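Local coordinates for DNA fragmentation factor subunit beta (Mus musculus, PDB 1V0D), which cuts DNA as a caspase-activated endonuclease, fragmenting the genome and inducing chromatin condensation during apoptosis, at residues 143-148 with 153-158; 134-139 with 210-215; 172-177 with 187-192; 272-277 with 288-293. One frame throughout, in Å; residues are numbered along the deposited sequence.

The four contacts fall into two groups, one toward each end of helix 155-175. Contacts 1 and 2, with centres about 10 Å apart, share the region where the loop after helix 116-129 meets the start of that helix, and Glu136 of contact 2 binds Asn154 and Ser156 of contact 1. Contacts 3 and 4, with centres about 11 Å apart, pack helices at the far end, where the Tyr189 ring touches Leu275. Contacts 2 and 4 lie on opposite sides of the chain's centre, about 33 Å apart between centres. The magnesium held by Asp262 and His308 comes within about 13 Å of the Val174 side chain in contact 3, and a bound lead ion within about 10 Å.

Contact 1: residues 143-148 with 153-158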
loop_
_atom_site.group_PDB
_atom_site.type_symbol
_atom_site.label_atom_id
_atom_site.label_comp_id
_atom_site.label_asym_id
_atom_site.label_seq_id
_atom_site.Cartn_x
_atom_site.Cartn_y
_atom_site.Cartn_z
ATOM N N SER A 143 9.413 13.480 -15.248
ATOM C CA SER A 143 8.077 13.141 -14.781
ATOM C C SER A 143 8.150 12.102 -13.654
ATOM O O SER A 143 7.533 12.257 -12.593
ATOM C CB SER A 143 7.253 12.606 -15.945
ATOM O OG SER A 143 5.868 12.713 -15.664
ATOM N N TRP A 144 8.913 11.042 -13.905
ATOM C CA TRP A 144 9.128 9.969 -12.942
ATOM C C TRP A 144 9.480 10.553 -11.571
ATOM O O TRP A 144 8.856 10.209 -10.569
ATOM C CB TRP A 144 10.293 9.089 -13.411
ATOM C CG TRP A 144 10.425 7.739 -12.732
ATOM C CD1 TRP A 144 9.814 6.565 -13.105
ATOM C CD2 TRP A 144 11.257 7.414 -11.604
ATOM N NE1 TRP A 144 10.222 5.537 -12.283
ATOM C CE2 TRP A 144 11.104 6.027 -11.355
ATOM C CE3 TRP A 144 12.117 8.160 -10.778
ATOM C CZ2 TRP A 144 11.779 5.371 -10.319
ATOM C CZ3 TRP A 144 12.790 7.504 -9.741
ATOM C CH2 TRP A 144 12.615 6.125 -9.524
ATOM N N PHE A 145 10.466 11.448 -11.537
ATOM C CA PHE A 145 10.940 12.045 -10.285
ATOM C C PHE A 145 10.061 13.037 -9.530
ATOM O O PHE A 145 10.495 13.584 -8.513
ATOM C CB PHE A 145 12.300 12.708 -10.507
ATOM C CG PHE A 145 13.365 11.765 -10.985
ATOM C CD1 PHE A 145 13.339 11.265 -12.286
ATOM C CD2 PHE A 145 14.398 11.378 -10.136
ATOM C CE1 PHE A 145 14.328 10.396 -12.732
ATOM C CE2 PHE A 145 15.393 10.510 -10.571
ATOM C CZ PHE A 145 15.358 10.017 -11.870
ATOM N N GLU A 146 8.841 13.279 -9.997
ATOM C CA GLU A 146 7.964 14.227 -9.307
ATOM C C GLU A 146 7.730 13.920 -7.833
ATOM O O GLU A 146 7.092 12.925 -7.486
ATOM C CB GLU A 146 6.605 14.304 -9.993
ATOM C CG GLU A 146 6.598 15.085 -11.287
ATOM C CD GLU A 146 5.231 15.066 -11.947
ATOM O OE1 GLU A 146 4.246 15.458 -11.269
ATOM O OE2 GLU A 146 5.148 14.658 -13.134
ATOM N N GLY A 147 8.239 14.780 -6.965
ATOM C CA GLY A 147 8.025 14.575 -5.548
ATOM C C GLY A 147 9.237 14.082 -4.801
ATOM O O GLY A 147 9.258 14.069 -3.565
ATOM N N LEU A 148 10.252 13.673 -5.550
ATOM C CA LEU A 148 11.468 13.177 -4.937
ATOM C C LEU A 148 12.407 14.343 -4.730
ATOM O O LEU A 148 12.477 15.241 -5.570
ATOM C CB LEU A 148 12.128 12.139 -5.841
ATOM C CG LEU A 148 11.218 11.013 -6.319
ATOM C CD1 LEU A 148 12.008 10.044 -7.169
ATOM C CD2 LEU A 148 10.615 10.317 -5.125
ATOM N N ARG A 153 19.046 12.171 -8.828
ATOM C CA ARG A 153 19.230 12.466 -10.242
ATOM C C ARG A 153 18.945 11.227 -11.093
ATOM O O ARG A 153 18.423 11.320 -12.207
ATOM C CB ARG A 153 20.681 12.900 -10.488
ATOM C CG ARG A 153 21.111 14.209 -9.834
ATOM C CD ARG A 153 20.832 15.401 -10.753
ATOM N NE ARG A 153 19.460 15.897 -10.649
ATOM C CZ ARG A 153 18.818 16.543 -11.620
ATOM N NH1 ARG A 153 19.415 16.769 -12.786
ATOM N NH2 ARG A 153 17.578 16.973 -11.422
ATOM N N ASN A 154 19.298 10.068 -10.551
ATOM C CA ASN A 154 19.151 8.806 -11.257
ATOM C C ASN A 154 18.027 7.934 -10.703
ATOM O O ASN A 154 17.722 7.995 -9.516
ATOM C CB ASN A 154 20.482 8.050 -11.175
ATOM C CG ASN A 154 20.536 6.872 -12.120
ATOM O OD1 ASN A 154 21.473 6.063 -12.086
ATOM N ND2 ASN A 154 19.529 6.768 -12.983
ATOM N N LYS A 155 17.417 7.123 -11.562
ATOM C CA LYS A 155 16.349 6.225 -11.127
ATOM C C LYS A 155 16.899 5.088 -10.250
ATOM O O LYS A 155 16.469 4.911 -9.102
ATOM C CB LYS A 155 15.621 5.625 -12.330
ATOM C CG LYS A 155 14.699 6.587 -13.061
ATOM C CD LYS A 155 13.963 5.873 -14.182
ATOM C CE LYS A 155 13.080 6.821 -14.960
ATOM N NZ LYS A 155 12.554 6.168 -16.189
ATOM N N SER A 156 17.837 4.313 -10.795
ATOM C CA SER A 156 18.443 3.213 -10.048
ATOM C C SER A 156 18.838 3.727 -8.682
ATOM O O SER A 156 18.621 3.069 -7.669
ATOM C CB SER A 156 19.699 2.689 -10.753
ATOM O OG SER A 156 19.372 1.973 -11.930
ATOM N N GLY A 157 19.415 4.921 -8.672
ATOM C CA GLY A 157 19.864 5.519 -7.434
ATOM C C GLY A 157 18.769 5.676 -6.416
ATOM O O GLY A 157 18.968 5.389 -5.242
ATOM N N TYR A 158 17.606 6.138 -6.852
ATOM C CA TYR A 158 16.515 6.323 -5.917
ATOM C C TYR A 158 16.045 4.974 -5.394
ATOM O O TYR A 158 15.931 4.786 -4.181
ATOM C CB TYR A 158 15.344 7.059 -6.569
ATOM C CG TYR A 158 14.134 7.107 -5.667
ATOM C CD1 TYR A 158 14.138 7.863 -4.492
ATOM C CD2 TYR A 158 13.005 6.334 -5.944
ATOM C CE1 TYR A 158 13.044 7.839 -3.613
ATOM C CE2 TYR A 158 11.911 6.305 -5.073
ATOM C CZ TYR A 158 11.939 7.055 -3.916
ATOM O OH TYR A 158 10.864 7.009 -3.072
#
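Over one face of the Trp144 indole runs the extended side chain of Lys155, with CE 3.7 Å from the centroid of the five-membered ring and CG farther along, offset toward the rim. The ammonium end stays above the same five-membered ring, with NZ 4.5 Å from its centroid, so a cation-pi contact adds to the CH-pi one. Phe145 presents its edge to the residues leading into helix 155-175: CZ comes to 3.7 Å from Lys155 CG, near the backbone of Asn154, while Trp144 CE3 stands over the centre of the Phe145 ring. Tyr158 takes Leu148 on one face, CD1 lying 3.9 Å from the ring centroid, and Trp144 CH2 reaches its CD2 at 3.6 Å. Those last two rings meet obliquely, with their planes 81° apart. Trp144, its CG anti to the backbone N (chi1 -165°), projects between Lys155 and Tyr158. Its NE1 is spent on Pro246 O, and Lys155 NZ is held by Asp141, Tyr247 O and Ala135 O. An alanine in place of Trp144 would probably strip the lysine chain of its aromatic bed, leave Pro246 O without this donor and open a gap beside Tyr158. Phe145 to Leu148 form a type II turn. The whole is a turn-rich loop folded back on the first turn of a helix, with Asn154 at the N-cap of helix 155-175.

Contact 2: residues 134-139 with 210-215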
loop_
_atom_site.group_PDB
_atom_site.type_symbol
_atom_site.label_atom_id
_atom_site.label_comp_id
_atom_site.label_asym_id
_atom_site.label_seq_id
_atom_site.Cartn_x
_atom_site.Cartn_y
_atom_site.Cartn_z
ATOM N N THR A 134 13.092 2.772 -20.449
ATOM C CA THR A 134 14.442 2.981 -20.926
ATOM C C THR A 134 15.151 4.186 -20.331
ATOM O O THR A 134 16.358 4.137 -20.110
ATOM C CB THR A 134 14.472 3.099 -22.450
ATOM O OG1 THR A 134 13.772 1.991 -23.030
ATOM C CG2 THR A 134 15.909 3.082 -22.941
ATOM N N ALA A 135 14.420 5.266 -20.067
ATOM C CA ALA A 135 15.044 6.465 -19.499
ATOM C C ALA A 135 15.616 6.192 -18.106
ATOM O O ALA A 135 15.009 5.486 -17.305
ATOM C CB ALA A 135 14.030 7.599 -19.438
ATOM N N GLU A 136 16.773 6.764 -17.805
ATOM C CA GLU A 136 17.392 6.529 -16.507
ATOM C C GLU A 136 17.610 7.785 -15.676
ATOM O O GLU A 136 17.575 7.740 -14.440
ATOM C CB GLU A 136 18.738 5.829 -16.697
ATOM C CG GLU A 136 19.469 5.527 -15.401
ATOM C CD GLU A 136 18.835 4.384 -14.606
ATOM O OE1 GLU A 136 19.165 4.250 -13.403
ATOM O OE2 GLU A 136 18.024 3.613 -15.179
ATOM N N THR A 137 17.838 8.904 -16.358
ATOM C CA THR A 137 18.094 10.166 -15.680
ATOM C C THR A 137 16.894 11.081 -15.554
ATOM O O THR A 137 15.949 11.017 -16.351
ATOM C CB THR A 137 19.186 10.942 -16.388
ATOM O OG1 THR A 137 20.267 10.055 -16.677
ATOM C CG2 THR A 137 19.694 12.075 -15.497
ATOM N N ARG A 138 16.955 11.939 -14.541
ATOM C CA ARG A 138 15.903 12.902 -14.263
ATOM C C ARG A 138 15.779 13.843 -15.450
ATOM O O ARG A 138 14.690 14.340 -15.756
ATOM C CB ARG A 138 16.247 13.686 -13.003
ATOM C CG ARG A 138 15.082 14.420 -12.405
ATOM C CD ARG A 138 15.399 14.801 -10.983
ATOM N NE ARG A 138 14.192 15.104 -10.228
ATOM C CZ ARG A 138 14.167 15.289 -8.913
ATOM N NH1 ARG A 138 15.292 15.203 -8.210
ATOM N NH2 ARG A 138 13.016 15.544 -8.298
ATOM N N GLU A 139 16.908 14.072 -16.117
ATOM C CA GLU A 139 16.968 14.936 -17.287
ATOM C C GLU A 139 16.111 14.371 -18.425
ATOM O O GLU A 139 15.309 15.086 -19.016
ATOM C CB GLU A 139 18.424 15.070 -17.754
ATOM C CG GLU A 139 18.657 16.077 -18.885
ATOM C CD GLU A 139 18.551 17.532 -18.421
ATOM O OE1 GLU A 139 19.286 17.921 -17.480
ATOM O OE2 GLU A 139 17.734 18.287 -19.005
ATOM N N PHE A 210 17.316 -3.593 -5.397
ATOM C CA PHE A 210 16.362 -2.876 -6.249
ATOM C C PHE A 210 16.906 -2.197 -7.483
ATOM O O PHE A 210 16.126 -1.778 -8.334
ATOM C CB PHE A 210 15.597 -1.812 -5.456
ATOM C CG PHE A 210 14.541 -2.362 -4.546
ATOM C CD1 PHE A 210 14.349 -3.734 -4.411
ATOM C CD2 PHE A 210 13.749 -1.499 -3.794
ATOM C CE1 PHE A 210 13.390 -4.233 -3.541
ATOM C CE2 PHE A 210 12.788 -1.989 -2.922
ATOM C CZ PHE A 210 12.610 -3.359 -2.794
ATOM N N ASP A 211 18.222 -2.072 -7.609
ATOM C CA ASP A 211 18.729 -1.378 -8.781
ATOM C C ASP A 211 19.257 -2.241 -9.921
ATOM O O ASP A 211 20.181 -3.040 -9.754
ATOM C CB ASP A 211 19.742 -0.300 -8.342
ATOM C CG ASP A 211 21.155 -0.555 -8.824
ATOM O OD1 ASP A 211 21.934 -1.167 -8.067
ATOM O OD2 ASP A 211 21.490 -0.127 -9.951
ATOM N N ARG A 212 18.614 -2.097 -11.079
ATOM C CA ARG A 212 19.018 -2.822 -12.269
ATOM C C ARG A 212 20.445 -2.373 -12.524
ATOM O O ARG A 212 20.966 -1.508 -11.821
ATOM C CB ARG A 212 18.106 -2.456 -13.445
ATOM C CG ARG A 212 17.926 -0.955 -13.695
ATOM C CD ARG A 212 16.882 -0.681 -14.799
ATOM N NE ARG A 212 16.811 0.734 -15.176
ATOM C CZ ARG A 212 15.899 1.259 -15.998
ATOM N NH1 ARG A 212 14.958 0.495 -16.544
ATOM N NH2 ARG A 212 15.937 2.553 -16.286
ATOM N N GLY A 213 21.109 -2.937 -13.509
ATOM C CA GLY A 213 22.476 -2.492 -13.708
ATOM C C GLY A 213 23.404 -2.809 -12.536
ATOM O O GLY A 213 24.383 -2.112 -12.312
ATOM N N ALA A 214 23.089 -3.850 -11.774
ATOM C CA ALA A 214 23.936 -4.275 -10.669
ATOM C C ALA A 214 24.279 -5.734 -10.985
ATOM O O ALA A 214 23.603 -6.357 -11.805
ATOM C CB ALA A 214 23.182 -4.174 -9.349
ATOM N N GLU A 215 25.331 -6.271 -10.369
ATOM C CA GLU A 215 25.715 -7.663 -10.601
ATOM C C GLU A 215 24.427 -8.501 -10.606
ATOM O O GLU A 215 23.553 -8.304 -9.759
ATOM C CB GLU A 215 26.658 -8.145 -9.487
ATOM C CG GLU A 215 27.244 -9.550 -9.691
ATOM C CD GLU A 215 28.247 -9.626 -10.860
ATOM O OE1 GLU A 215 27.853 -9.347 -12.019
ATOM O OE2 GLU A 215 29.434 -9.964 -10.625
#
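Glu136 and Arg212 meet in a compact salt bridge gathered on a single carboxylate oxygen. Arg212 NH2 reaches Glu136 OE2 at 2.6 Å, with an N-H...O angle of 162°, fairly straight, and the oxygen almost in the guanidinium plane. Arg212 NE makes a weaker, bent bond to the same OE2 at 3.1 Å. The two nitrogens therefore share one oxygen instead of pairing with both, and the carboxylate plane is turned 39° from the guanidinium. At the edge of the guanidinium, NH2 also has a weak bond to Ala135 O at 3.2 Å. Glu136 gets there with its chain bent at chi2 (73°), whereas Arg212 is extended from CG to NE; together the two side chains bridge the 10.4 Å between the CA atoms of Glu136 and Arg212. Beyond this buried arginine the contact is loose: exposed Thr134 lends only its carbonyl O, at 4.2 Å from Arg212 NH2. Further bonds fix both ends, Glu136 OE1 to Asn154 and Ser156, Arg212 NH1 to Glu224 O and NH2 to Ile133 O. Chemically, one carboxylate ties two loops to the start of helix 155-175, and the arginine's charge is likely to keep Glu136 ionised.

Contact 3: residues 172-177 with 187-192; sequences REVSAY and EEYLRV
Tyr189 OH donates to Val174 O at 2.9 Å, the one hydrogen bond between these two segments. The carbonyl is met at a C=O...O angle of 147°, with the phenol oxygen tilted 20° from the carbonyl plane, while Val174 O itself lies at the edge of the Tyr189 ring. The same hydroxyl is packed about by carbon: Val174 CG1 is 3.7 Å from Tyr189 OH, and Tyr177 CB comes to 3.5 Å from that oxygen. The Tyr177 and Tyr189 side chains cross at about a right angle, with CD2 of Tyr177 4.3 Å from CZ of Tyr189. A chi1 of -169° sets the Tyr189 ring beside its own carbonyl carbon and sends it from helix 186-202 across to the last turns of helix 155-175. Helix 267-281 meets both aromatic side chains, Tyr189 through Leu275 and Ile279, Tyr177 through Val272 and Ala276; Val174 also touches Leu294 of helix 287-295. A phenylalanine in place of Tyr189 would probably leave Val174 O without its phenol donor. The contact thus joins the C-terminal part of helix 155-175 to helix 186-202 by a polar tip set in an apolar surround. For Val174 O the phenol supplies a side-chain donor, and this pairs the buried hydroxyl with a backbone acceptor.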
loop_
_atom_site.group_PDB
_atom_site.type_symbol
_atom_site.label_atom_id
_atom_site.label_comp_id
_atom_site.label_asym_id
_atom_site.label_seq_id
_atom_site.Cartn_x
_atom_site.Cartn_y
_atom_site.Cartn_z
ATOM N N ARG A 172 16.654 -1.021 12.576
ATOM C CA ARG A 172 16.151 -0.212 13.677
ATOM C C ARG A 172 15.258 -1.095 14.525
ATOM O O ARG A 172 15.515 -1.277 15.716
ATOM C CB ARG A 172 15.362 0.992 13.157
ATOM C CG ARG A 172 16.209 2.035 12.423
ATOM C CD ARG A 172 15.368 3.217 11.960
ATOM N NE ARG A 172 15.540 3.488 10.533
ATOM C CZ ARG A 172 14.571 3.362 9.626
ATOM N NH1 ARG A 172 13.348 2.968 9.998
ATOM N NH2 ARG A 172 14.824 3.622 8.342
ATOM N N GLU A 173 14.229 -1.667 13.905
ATOM C CA GLU A 173 13.309 -2.544 14.618
ATOM C C GLU A 173 14.042 -3.539 15.506
ATOM O O GLU A 173 13.563 -3.879 16.581
ATOM C CB GLU A 173 12.416 -3.293 13.630
ATOM C CG GLU A 173 11.482 -2.394 12.825
ATOM C CD GLU A 173 10.585 -3.183 11.869
ATOM O OE1 GLU A 173 9.895 -4.125 12.337
ATOM O OE2 GLU A 173 10.569 -2.862 10.652
ATOM N N VAL A 174 15.211 -3.992 15.069
ATOM C CA VAL A 174 15.981 -4.942 15.857
ATOM C C VAL A 174 16.622 -4.313 17.101
ATOM O O VAL A 174 16.697 -4.962 18.147
ATOM C CB VAL A 174 17.062 -5.633 14.999
ATOM C CG1 VAL A 174 17.888 -6.574 15.858
ATOM C CG2 VAL A 174 16.395 -6.410 13.863
ATOM N N SER A 175 17.082 -3.062 16.999
ATOM C CA SER A 175 17.675 -2.371 18.152
ATOM C C SER A 175 16.596 -2.108 19.193
ATOM O O SER A 175 16.749 -2.433 20.373
ATOM C CB SER A 175 18.289 -1.039 17.737
ATOM O OG SER A 175 19.534 -1.244 17.101
ATOM N N ALA A 176 15.501 -1.516 18.736
ATOM C CA ALA A 176 14.371 -1.211 19.595
ATOM C C ALA A 176 14.032 -2.360 20.557
ATOM O O ALA A 176 13.332 -2.163 21.554
ATOM C CB ALA A 176 13.158 -0.885 18.730
ATOM N N TYR A 177 14.527 -3.559 20.265
ATOM C CA TYR A 177 14.235 -4.716 21.099
ATOM C C TYR A 177 15.214 -4.913 22.253
ATOM O O TYR A 177 14.915 -5.637 23.204
ATOM C CB TYR A 177 14.214 -5.978 20.235
ATOM C CG TYR A 177 13.533 -7.170 20.883
ATOM C CD1 TYR A 177 12.142 -7.244 20.959
ATOM C CD2 TYR A 177 14.281 -8.235 21.397
ATOM C CE1 TYR A 177 11.506 -8.353 21.524
ATOM C CE2 TYR A 177 13.658 -9.346 21.964
ATOM C CZ TYR A 177 12.268 -9.402 22.023
ATOM O OH TYR A 177 11.637 -10.512 22.558
ATOM N N GLU A 187 24.241 -6.367 27.060
ATOM C CA GLU A 187 25.504 -5.863 26.521
ATOM C C GLU A 187 25.867 -6.604 25.241
ATOM O O GLU A 187 26.089 -5.989 24.197
ATOM C CB GLU A 187 26.619 -6.022 27.549
ATOM N N GLU A 188 25.921 -7.930 25.327
ATOM C CA GLU A 188 26.257 -8.759 24.175
ATOM C C GLU A 188 25.309 -8.489 23.012
ATOM O O GLU A 188 25.732 -8.449 21.860
ATOM C CB GLU A 188 26.208 -10.245 24.553
ATOM C CG GLU A 188 27.555 -10.956 24.459
ATOM C CD GLU A 188 28.075 -11.052 23.028
ATOM O OE1 GLU A 188 29.207 -11.552 22.826
ATOM O OE2 GLU A 188 27.350 -10.632 22.102
ATOM N N TYR A 189 24.031 -8.301 23.316
ATOM C CA TYR A 189 23.050 -8.033 22.275
ATOM C C TYR A 189 23.530 -6.851 21.453
ATOM O O TYR A 189 23.563 -6.915 20.223
ATOM C CB TYR A 189 21.692 -7.700 22.888
ATOM C CG TYR A 189 20.548 -7.664 21.898
ATOM C CD1 TYR A 189 19.829 -8.814 21.590
ATOM C CD2 TYR A 189 20.146 -6.465 21.316
ATOM C CE1 TYR A 189 18.725 -8.772 20.740
ATOM C CE2 TYR A 189 19.043 -6.410 20.458
ATOM C CZ TYR A 189 18.333 -7.566 20.181
ATOM O OH TYR A 189 17.213 -7.498 19.385
ATOM N N LEU A 190 23.910 -5.776 22.141
ATOM C CA LEU A 190 24.392 -4.571 21.469
ATOM C C LEU A 190 25.691 -4.846 20.724
ATOM O O LEU A 190 25.939 -4.282 19.658
ATOM C CB LEU A 190 24.585 -3.441 22.481
ATOM C CG LEU A 190 23.291 -3.042 23.203
ATOM C CD1 LEU A 190 23.595 -2.038 24.307
ATOM C CD2 LEU A 190 22.290 -2.480 22.203
ATOM N N ARG A 191 26.519 -5.716 21.288
ATOM C CA ARG A 191 27.771 -6.080 20.644
ATOM C C ARG A 191 27.447 -6.792 19.327
ATOM O O ARG A 191 28.031 -6.481 18.284
ATOM C CB ARG A 191 28.591 -7.012 21.544
ATOM C CG ARG A 191 29.782 -7.651 20.837
ATOM C CD ARG A 191 29.889 -9.137 21.172
ATOM N NE ARG A 191 30.544 -9.917 20.118
ATOM C CZ ARG A 191 30.101 -10.018 18.864
ATOM N NH1 ARG A 191 28.993 -9.384 18.488
ATOM N NH2 ARG A 191 30.760 -10.760 17.981
ATOM N N VAL A 192 26.514 -7.746 19.388
ATOM C CA VAL A 192 26.090 -8.515 18.216
ATOM C C VAL A 192 25.408 -7.584 17.223
ATOM O O VAL A 192 25.732 -7.579 16.033
ATOM C CB VAL A 192 25.093 -9.653 18.605
ATOM C CG1 VAL A 192 24.500 -10.294 17.362
ATOM C CG2 VAL A 192 25.804 -10.715 19.424
#

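Contact 4: residues 272-277 with 288-293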
loop_
_atom_site.group_PDB
_atom_site.type_symbol
_atom_site.label_atom_id
_atom_site.label_comp_id
_atom_site.label_asym_id
_atom_site.label_seq_id
_atom_site.Cartn_x
_atom_site.Cartn_y
_atom_site.Cartn_z
ATOM N N VAL A 272 13.818 -12.228 15.729
ATOM C CA VAL A 272 14.381 -11.341 16.744
ATOM C C VAL A 272 14.346 -11.989 18.115
ATOM O O VAL A 272 15.381 -12.142 18.754
ATOM C CB VAL A 272 13.652 -9.962 16.765
ATOM C CG1 VAL A 272 14.021 -9.167 18.020
ATOM C CG2 VAL A 272 14.053 -9.163 15.518
ATOM N N PRO A 273 13.159 -12.390 18.587
ATOM C CA PRO A 273 13.074 -13.026 19.904
ATOM C C PRO A 273 13.990 -14.261 20.032
ATOM O O PRO A 273 14.647 -14.440 21.064
ATOM C CB PRO A 273 11.592 -13.350 20.039
ATOM C CG PRO A 273 11.148 -13.513 18.642
ATOM C CD PRO A 273 11.853 -12.401 17.919
ATOM N N THR A 274 14.057 -15.102 19.000
ATOM C CA THR A 274 14.957 -16.255 19.055
ATOM C C THR A 274 16.390 -15.738 19.231
ATOM O O THR A 274 17.193 -16.320 19.965
ATOM C CB THR A 274 14.908 -17.072 17.768
ATOM O OG1 THR A 274 13.639 -17.722 17.656
ATOM C CG2 THR A 274 15.994 -18.102 17.771
ATOM N N LEU A 275 16.694 -14.635 18.546
ATOM C CA LEU A 275 18.007 -14.003 18.606
ATOM C C LEU A 275 18.302 -13.622 20.044
ATOM O O LEU A 275 19.388 -13.909 20.566
ATOM C CB LEU A 275 18.024 -12.761 17.709
ATOM C CG LEU A 275 19.331 -12.008 17.427
ATOM C CD1 LEU A 275 19.506 -10.923 18.435
ATOM C CD2 LEU A 275 20.516 -12.962 17.434
ATOM N N ALA A 276 17.328 -12.985 20.691
ATOM C CA ALA A 276 17.476 -12.575 22.088
ATOM C C ALA A 276 17.712 -13.807 22.953
ATOM O O ALA A 276 18.712 -13.896 23.670
ATOM C CB ALA A 276 16.224 -11.838 22.566
ATOM N N GLU A 277 16.788 -14.762 22.877
ATOM C CA GLU A 277 16.900 -15.986 23.650
ATOM C C GLU A 277 18.241 -16.699 23.432
ATOM O O GLU A 277 18.834 -17.213 24.383
ATOM C CB GLU A 277 15.730 -16.914 23.316
ATOM C CG GLU A 277 14.743 -17.081 24.466
ATOM C CD GLU A 277 15.171 -18.176 25.462
ATOM O OE1 GLU A 277 15.226 -19.362 25.043
ATOM O OE2 GLU A 277 15.451 -17.860 26.653
ATOM N N GLU A 288 25.847 -14.610 12.321
ATOM C CA GLU A 288 25.765 -14.502 10.863
ATOM C C GLU A 288 24.465 -15.135 10.356
ATOM O O GLU A 288 23.887 -14.689 9.358
ATOM C CB GLU A 288 26.965 -15.188 10.192
ATOM C CG GLU A 288 28.272 -14.406 10.260
ATOM C CD GLU A 288 28.890 -14.398 11.651
ATOM O OE1 GLU A 288 28.327 -15.051 12.566
ATOM O OE2 GLU A 288 29.946 -13.747 11.829
ATOM N N TYR A 289 24.018 -16.183 11.047
ATOM C CA TYR A 289 22.795 -16.890 10.675
ATOM C C TYR A 289 21.595 -15.954 10.779
ATOM O O TYR A 289 20.786 -15.871 9.842
ATOM C CB TYR A 289 22.595 -18.127 11.573
ATOM C CG TYR A 289 21.270 -18.827 11.356
ATOM C CD1 TYR A 289 20.855 -19.185 10.078
ATOM C CD2 TYR A 289 20.409 -19.088 12.425
ATOM C CE1 TYR A 289 19.612 -19.777 9.863
ATOM C CE2 TYR A 289 19.163 -19.685 12.224
ATOM C CZ TYR A 289 18.765 -20.023 10.940
ATOM O OH TYR A 289 17.510 -20.570 10.709
ATOM N N PHE A 290 21.498 -15.257 11.914
ATOM C CA PHE A 290 20.419 -14.309 12.172
ATOM C C PHE A 290 20.490 -13.150 11.187
ATOM O O PHE A 290 19.466 -12.576 10.794
ATOM C CB PHE A 290 20.502 -13.791 13.603
ATOM C CG PHE A 290 20.195 -14.832 14.630
ATOM C CD1 PHE A 290 21.213 -15.572 15.219
ATOM C CD2 PHE A 290 18.872 -15.137 14.952
ATOM C CE1 PHE A 290 20.919 -16.614 16.117
ATOM C CE2 PHE A 290 18.567 -16.177 15.847
ATOM C CZ PHE A 290 19.593 -16.916 16.428
ATOM N N TYR A 291 21.706 -12.804 10.787
ATOM C CA TYR A 291 21.895 -11.746 9.816
ATOM C C TYR A 291 21.154 -12.181 8.545
ATOM O O TYR A 291 20.299 -11.460 8.031
ATOM C CB TYR A 291 23.384 -11.569 9.533
ATOM C CG TYR A 291 23.684 -10.576 8.448
ATOM C CD1 TYR A 291 23.660 -9.207 8.701
ATOM C CD2 TYR A 291 23.983 -11.005 7.156
ATOM C CE1 TYR A 291 23.933 -8.283 7.688
ATOM C CE2 TYR A 291 24.252 -10.099 6.140
ATOM C CZ TYR A 291 24.228 -8.739 6.413
ATOM O OH TYR A 291 24.497 -7.841 5.406
ATOM N N SER A 292 21.480 -13.367 8.047
ATOM C CA SER A 292 20.830 -13.899 6.855
ATOM C C SER A 292 19.332 -13.747 6.962
ATOM O O SER A 292 18.673 -13.206 6.072
ATOM C CB SER A 292 21.129 -15.382 6.710
ATOM O OG SER A 292 22.518 -15.591 6.561
ATOM N N LEU A 293 18.806 -14.252 8.070
ATOM C CA LEU A 293 17.376 -14.225 8.337
ATOM C C LEU A 293 16.783 -12.831 8.349
ATOM O O LEU A 293 15.719 -12.593 7.776
ATOM C CB LEU A 293 17.085 -14.912 9.684
ATOM C CG LEU A 293 16.756 -16.421 9.723
ATOM C CD1 LEU A 293 17.276 -17.142 8.489
ATOM C CD2 LEU A 293 17.340 -17.026 10.980
#
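Phe290 and Leu275 bring helices 267-281 and 287-295 together in a helix-helix packing contact, two helices consecutive in the chain and linked by a short connection. The CA atoms of Leu275 and Phe290 are 6.9 Å apart. The CH-pi interaction carries the centre of the contact: Leu275 CD2 sits over one face of the Phe290 ring, 3.5 Å from its centroid and 18° off the normal. Leucine and ring cross obliquely, and Leu275 CB backs up the methyl by lying 3.7 Å from Phe290 CD2. With chi1 at -172° the leucine's CG stands opposite its own backbone N, and from there the CD2 branch turns to the ring. Apolar contact at the edge is the second kind. The methyl of Thr274 comes in near the plane of the Phe290 ring, so the phenylalanine has neighbours from helix 267-281 both over a face and at its rim. Val271 and Ala278 of that helix also touch Phe290, as does Val285 from the connecting loop. The hydroxyl of Thr274 turns back to its own helix, where OG1 bonds to Thr270 O, one turn earlier. The result is a largely hydrocarbon seam, buried at Leu275 and Phe290. At its threonine end, Thr274 CG2 stops 3.7 Å from Phe290 CE2.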